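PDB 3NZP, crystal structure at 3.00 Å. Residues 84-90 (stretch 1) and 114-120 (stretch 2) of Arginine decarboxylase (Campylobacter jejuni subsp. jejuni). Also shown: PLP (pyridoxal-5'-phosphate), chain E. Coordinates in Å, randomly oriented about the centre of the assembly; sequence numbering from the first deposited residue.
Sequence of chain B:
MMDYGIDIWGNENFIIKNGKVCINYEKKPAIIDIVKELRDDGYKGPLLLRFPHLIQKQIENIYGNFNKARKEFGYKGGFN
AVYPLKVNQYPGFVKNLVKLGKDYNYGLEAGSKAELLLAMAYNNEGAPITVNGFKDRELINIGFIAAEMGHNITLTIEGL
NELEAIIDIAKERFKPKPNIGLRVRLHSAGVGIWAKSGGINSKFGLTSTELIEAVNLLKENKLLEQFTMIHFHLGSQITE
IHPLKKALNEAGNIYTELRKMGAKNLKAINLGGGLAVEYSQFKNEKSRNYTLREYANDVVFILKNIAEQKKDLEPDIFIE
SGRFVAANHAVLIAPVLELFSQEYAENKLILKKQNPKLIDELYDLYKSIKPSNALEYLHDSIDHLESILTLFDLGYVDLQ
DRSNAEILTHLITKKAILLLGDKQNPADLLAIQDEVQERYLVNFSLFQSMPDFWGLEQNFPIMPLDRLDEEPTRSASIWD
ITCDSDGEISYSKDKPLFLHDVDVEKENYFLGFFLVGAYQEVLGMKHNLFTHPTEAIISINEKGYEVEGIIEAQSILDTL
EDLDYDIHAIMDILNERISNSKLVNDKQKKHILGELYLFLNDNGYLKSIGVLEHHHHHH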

ATOM      1  N   PRO B  84      -8.809  15.433 -10.194  1.00 30.80           N
ATOM      2  CA  PRO B  84      -8.764  14.000 -10.443  1.00 28.36           C
ATOM      3  C   PRO B  84      -9.228  13.277  -9.183  1.00 32.12           C
ATOM      4  O   PRO B  84      -8.557  13.304  -8.144  1.00 28.23           O
ATOM      5  CB  PRO B  84      -7.297  13.764 -10.771  1.00 31.87           C
ATOM      6  CG  PRO B  84      -6.592  14.771  -9.928  1.00 26.01           C
ATOM      7  CD  PRO B  84      -7.454  15.999 -10.055  1.00 30.54           C
ATOM      8  N   LEU B  85     -10.396  12.648  -9.285  1.00 28.91           N
ATOM      9  CA  LEU B  85     -10.982  11.919  -8.169  1.00 24.86           C
ATOM     10  C   LEU B  85     -10.051  10.845  -7.631  1.00 25.80           C
ATOM     11  O   LEU B  85     -10.083  10.524  -6.443  1.00 20.45           O
ATOM     12  CB  LEU B  85     -12.304  11.290  -8.587  1.00 14.30           C
ATOM     13  CG  LEU B  85     -13.471  12.264  -8.722  1.00 30.08           C
ATOM     14  CD1 LEU B  85     -14.564  11.603  -9.552  1.00 27.73           C
ATOM     15  CD2 LEU B  85     -13.996  12.686  -7.334  1.00 24.40           C
ATOM     16  N   LYS B  86      -9.203  10.309  -8.501  1.00 26.07           N
ATOM     17  CA  LYS B  86      -8.283   9.260  -8.092  1.00 28.28           C
ATOM     18  C   LYS B  86      -7.409   9.585  -6.869  1.00 22.84           C
ATOM     19  O   LYS B  86      -6.951   8.667  -6.203  1.00 30.53           O
ATOM     20  CB  LYS B  86      -7.392   8.849  -9.268  1.00 21.28           C
ATOM     21  CG  LYS B  86      -6.189   9.727  -9.489  1.00 39.53           C
ATOM     22  CD  LYS B  86      -4.910   9.004  -9.128  1.00 53.33           C
ATOM     23  CE  LYS B  86      -4.637   7.828 -10.063  1.00 70.42           C
ATOM     24  NZ  LYS B  86      -4.494   8.208 -11.508  1.00 71.81           N
ATOM     25  N   VAL B  87      -7.175  10.861  -6.556  1.00 25.63           N
ATOM     26  CA  VAL B  87      -6.333  11.187  -5.397  1.00 29.98           C
ATOM     27  C   VAL B  87      -7.104  11.126  -4.081  1.00 29.03           C
ATOM     28  O   VAL B  87      -6.505  11.134  -3.005  1.00 28.85           O
ATOM     29  CB  VAL B  87      -5.651  12.605  -5.505  1.00 29.52           C
ATOM     30  CG1 VAL B  87      -5.153  12.843  -6.907  1.00 16.60           C
ATOM     31  CG2 VAL B  87      -6.608  13.705  -5.062  1.00 38.31           C
ATOM     32  N   ASN B  88      -8.430  11.077  -4.178  1.00 28.60           N
ATOM     33  CA  ASN B  88      -9.289  10.992  -3.005  1.00 29.15           C
ATOM     34  C   ASN B  88     -10.740  11.003  -3.421  1.00 28.81           C
ATOM     35  O   ASN B  88     -11.241  12.028  -3.871  1.00 31.15           O
ATOM     36  CB  ASN B  88      -9.052  12.172  -2.070  1.00 28.31           C
ATOM     37  CG  ASN B  88      -9.757  11.989  -0.752  1.00 28.96           C
ATOM     38  OD1 ASN B  88     -10.856  11.430  -0.707  1.00 29.51           O
ATOM     39  ND2 ASN B  88      -9.139  12.445   0.328  1.00 27.99           N
ATOM     40  N   GLN B  89     -11.431   9.880  -3.272  1.00 27.93           N
ATOM     41  CA  GLN B  89     -12.832   9.854  -3.674  1.00 30.16           C
ATOM     42  C   GLN B  89     -13.796   9.902  -2.511  1.00 30.40           C
ATOM     43  O   GLN B  89     -15.008   9.806  -2.705  1.00 35.84           O
ATOM     44  CB  GLN B  89     -13.142   8.616  -4.499  1.00 24.84           C
ATOM     45  CG  GLN B  89     -12.229   8.403  -5.657  1.00 34.33           C
ATOM     46  CD  GLN B  89     -11.269   7.271  -5.403  1.00 43.57           C
ATOM     47  OE1 GLN B  89     -11.687   6.161  -5.071  1.00 49.83           O
ATOM     48  NE2 GLN B  89      -9.976   7.535  -5.563  1.00 46.66           N
ATOM     49  N   TYR B  90     -13.273  10.046  -1.302  1.00 29.35           N
ATOM     50  CA  TYR B  90     -14.132  10.085  -0.129  1.00 30.25           C
ATOM     51  C   TYR B  90     -15.083  11.269  -0.149  1.00 30.82           C
ATOM     52  O   TYR B  90     -14.679  12.401  -0.405  1.00 33.28           O
ATOM     53  CB  TYR B  90     -13.273  10.075   1.136  1.00 26.44           C
ATOM     54  CG  TYR B  90     -12.737   8.690   1.449  1.00 34.98           C
ATOM     55  CD1 TYR B  90     -13.247   7.949   2.514  1.00 45.78           C
ATOM     56  CD2 TYR B  90     -11.782   8.092   0.638  1.00 31.31           C
ATOM     57  CE1 TYR B  90     -12.822   6.643   2.758  1.00 46.20           C
ATOM     58  CE2 TYR B  90     -11.351   6.788   0.872  1.00 37.43           C
ATOM     59  CZ  TYR B  90     -11.876   6.070   1.931  1.00 47.15           C
ATOM     60  OH  TYR B  90     -11.471   4.767   2.145  1.00 55.97           O
ATOM     61  N   ALA B 114     -16.576   3.520 -12.214  1.00 22.35           N
ATOM     62  CA  ALA B 114     -16.986   3.924 -10.882  1.00 28.45           C
ATOM     63  C   ALA B 114     -16.847   5.432 -10.684  1.00 32.66           C
ATOM     64  O   ALA B 114     -17.787   6.092 -10.244  1.00 26.61           O
ATOM     65  CB  ALA B 114     -16.156   3.185  -9.842  1.00 33.65           C
ATOM     66  N   GLU B 115     -15.677   5.975 -11.015  1.00 34.83           N
ATOM     67  CA  GLU B 115     -15.440   7.404 -10.855  1.00 35.21           C
ATOM     68  C   GLU B 115     -16.292   8.262 -11.783  1.00 36.01           C
ATOM     69  O   GLU B 115     -16.790   9.316 -11.373  1.00 33.66           O
ATOM     70  CB  GLU B 115     -13.963   7.735 -11.079  1.00 36.61           C
ATOM     71  CG  GLU B 115     -13.035   7.041 -10.115  1.00 34.75           C
ATOM     72  CD  GLU B 115     -11.611   7.546 -10.206  1.00 37.57           C
ATOM     73  OE1 GLU B 115     -11.153   7.837 -11.331  1.00 42.50           O
ATOM     74  OE2 GLU B 115     -10.953   7.637  -9.154  1.00 38.20           O
ATOM     75  N   LEU B 116     -16.453   7.823 -13.028  1.00 29.05           N
ATOM     76  CA  LEU B 116     -17.249   8.584 -13.982  1.00 29.73           C
ATOM     77  C   LEU B 116     -18.667   8.743 -13.449  1.00 33.51           C
ATOM     78  O   LEU B 116     -19.218   9.843 -13.468  1.00 28.59           O
ATOM     79  CB  LEU B 116     -17.302   7.885 -15.346  1.00 26.80           C
ATOM     80  CG  LEU B 116     -17.341   8.790 -16.585  1.00 21.81           C
ATOM     81  CD1 LEU B 116     -17.883   7.989 -17.742  1.00 19.20           C
ATOM     82  CD2 LEU B 116     -18.200  10.020 -16.347  1.00 24.62           C
ATOM     83  N   LEU B 117     -19.261   7.645 -12.981  1.00 27.99           N
ATOM     84  CA  LEU B 117     -20.612   7.715 -12.440  1.00 30.92           C
ATOM     85  C   LEU B 117     -20.655   8.742 -11.324  1.00 30.72           C
ATOM     86  O   LEU B 117     -21.499   9.636 -11.340  1.00 33.56           O
ATOM     87  CB  LEU B 117     -21.085   6.358 -11.901  1.00 34.94           C
ATOM     88  CG  LEU B 117     -21.998   5.453 -12.754  1.00 44.76           C
ATOM     89  CD1 LEU B 117     -22.822   6.312 -13.710  1.00 36.34           C
ATOM     90  CD2 LEU B 117     -21.176   4.432 -13.537  1.00 41.91           C
ATOM     91  N   LEU B 118     -19.744   8.618 -10.362  1.00 28.51           N
ATOM     92  CA  LEU B 118     -19.688   9.554  -9.249  1.00 28.47           C
ATOM     93  C   LEU B 118     -19.681  10.976  -9.803  1.00 31.68           C
ATOM     94  O   LEU B 118     -20.531  11.802  -9.468  1.00 26.06           O
ATOM     95  CB  LEU B 118     -18.409   9.343  -8.441  1.00 26.01           C
ATOM     96  CG  LEU B 118     -18.424   9.592  -6.925  1.00 30.88           C
ATOM     97  CD1 LEU B 118     -17.065  10.128  -6.538  1.00 25.96           C
ATOM     98  CD2 LEU B 118     -19.528  10.577  -6.508  1.00 36.95           C
ATOM     99  N   ALA B 119     -18.704  11.248 -10.659  1.00 31.88           N
ATOM    100  CA  ALA B 119     -18.561  12.559 -11.266  1.00 28.43           C
ATOM    101  C   ALA B 119     -19.872  13.023 -11.880  1.00 32.18           C
ATOM    102  O   ALA B 119     -20.286  14.158 -11.683  1.00 41.34           O
ATOM    103  CB  ALA B 119     -17.484  12.524 -12.309  1.00 31.67           C
HETATM  104  N   MSE B 120     -20.523  12.138 -12.624  1.00 33.73           N
HETATM  105  CA  MSE B 120     -21.781  12.465 -13.275  1.00 33.79           C
HETATM  106  C   MSE B 120     -22.869  12.865 -12.309  1.00 38.08           C
HETATM  107  O   MSE B 120     -23.849  13.503 -12.692  1.00 42.25           O
HETATM  108  CB  MSE B 120     -22.263  11.286 -14.086  1.00 28.66           C
HETATM  109  CG  MSE B 120     -21.510  11.133 -15.349  1.00 35.16           C
HETATM  110 SE   MSE B 120     -21.892   9.476 -16.180  1.00 67.05          SE
HETATM  111  CE  MSE B 120     -23.839   9.686 -16.299  1.00 58.74           C
TER
HETATM  112  N1  PLP E 701      -4.153  13.745 -14.292  1.00 67.11           N
HETATM  113  C2  PLP E 701      -4.188  12.464 -14.675  1.00 70.31           C
HETATM  114  C2A PLP E 701      -4.552  12.136 -16.097  1.00 59.62           C
HETATM  115  C3  PLP E 701      -3.908  11.426 -13.737  1.00 76.36           C
HETATM  116  O3  PLP E 701      -3.949  10.109 -14.122  1.00 79.52           O
HETATM  117  C4  PLP E 701      -3.550  11.804 -12.372  1.00 71.86           C
HETATM  118  C4A PLP E 701      -3.236  10.778 -11.357  1.00 51.54           C
HETATM  119  C5  PLP E 701      -3.537  13.213 -12.038  1.00 70.40           C
HETATM  120  C6  PLP E 701      -3.837  14.142 -13.045  1.00 71.54           C
HETATM  121  C5A PLP E 701      -3.187  13.707 -10.627  1.00 64.15           C
HETATM  122  O4P PLP E 701      -1.846  14.226 -10.567  1.00 52.96           O
HETATM  123  P   PLP E 701      -1.568  14.740  -9.054  1.00 35.39           P
HETATM  124  O1P PLP E 701      -0.320  15.525  -9.048  1.00 54.51           O
HETATM  125  O2P PLP E 701      -2.762  15.666  -8.525  1.00 37.56           O
HETATM  126  O3P PLP E 701      -1.395  13.487  -8.075  1.00 39.43           O

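Residues 114-120 lie within a longer helix, evidenced here by the i to i-4 bonds Leu118 N to Ala114 O (3.2 Å), Ala119 N to Glu115 O (2.8 Å) and Met120 N to Leu116 O (2.8 Å). In the other stretch, Leu85 to Val87 form a short 3-10 segment, whose tighter i to i-3 pattern appears in Val87 N to Pro84 O (3.2 Å) and Asn88 N to Leu85 O (2.9 Å). The backbones come nearest at Leu85 and Glu115, whose CA atoms are 6.9 Å apart. No hydrogen bond crosses between the stretches, and the 253 Å² they bury, both sides summed, comes mainly from Glu115, Leu85 and Leu118.

Leu85 gives up 70 Å² to the helix. Its CA-to-CB bond points toward the helix, and with chi1 at m and chi2 at t both methyl groups of Leu85 pack on Leu118, Leu85 CD2 at 4.1 Å and Leu85 CD1 at 4.2 Å from Leu118 CD1, and Leu85 CD1 also lies 4.1 Å from Ala119 CB. These distances are ordinary van der Waals separations between apolar carbons, so this part of the contact rests on dispersion and the exclusion of water. Leu118 contributes 46 Å²; its chi1 of -147° and chi2 of -146° fall between the usual wells, a feature to be read cautiously at 3.00 Å.

Glu115 covers the most surface, 72 Å², and brings a polar group to the same junction. Its m, t conformation extends the carboxylate to the 3-10 segment, where Glu115 OE2 is 3.7 Å from Leu85 C and 3.3 Å from Lys86 N. The latter distance alone might suggest a hydrogen bond, but the angle is poor, so the pair counts as a close polar approach. The other carboxylate oxygen, OE1, is hydrogen-bonded elsewhere in the structure.

Gln89 borders this polar patch. Gln89 NE2 donates to Leu85 O at 3.1 Å with an N-H...acceptor angle of 152°, tying the side chain back to its own stretch; the same carbonyl accepts from Asn88 N. Gln89 NE2 is also 3.7 Å from Glu115 OE2, which is proximity without a hydrogen bond.

Lys86 divides its environment. Lys86 CB lies 3.8 Å from Glu115 OE2, while the end of its side chain leads away from the helix to the cofactor. The 2.9 Å between Lys86 NZ and PLP C4A is too close for a nonbonded pair in the model and supports no further inference. Pro84 CG, 3.6 Å from PLP C5A, also faces the cofactor and has no contact with the helix.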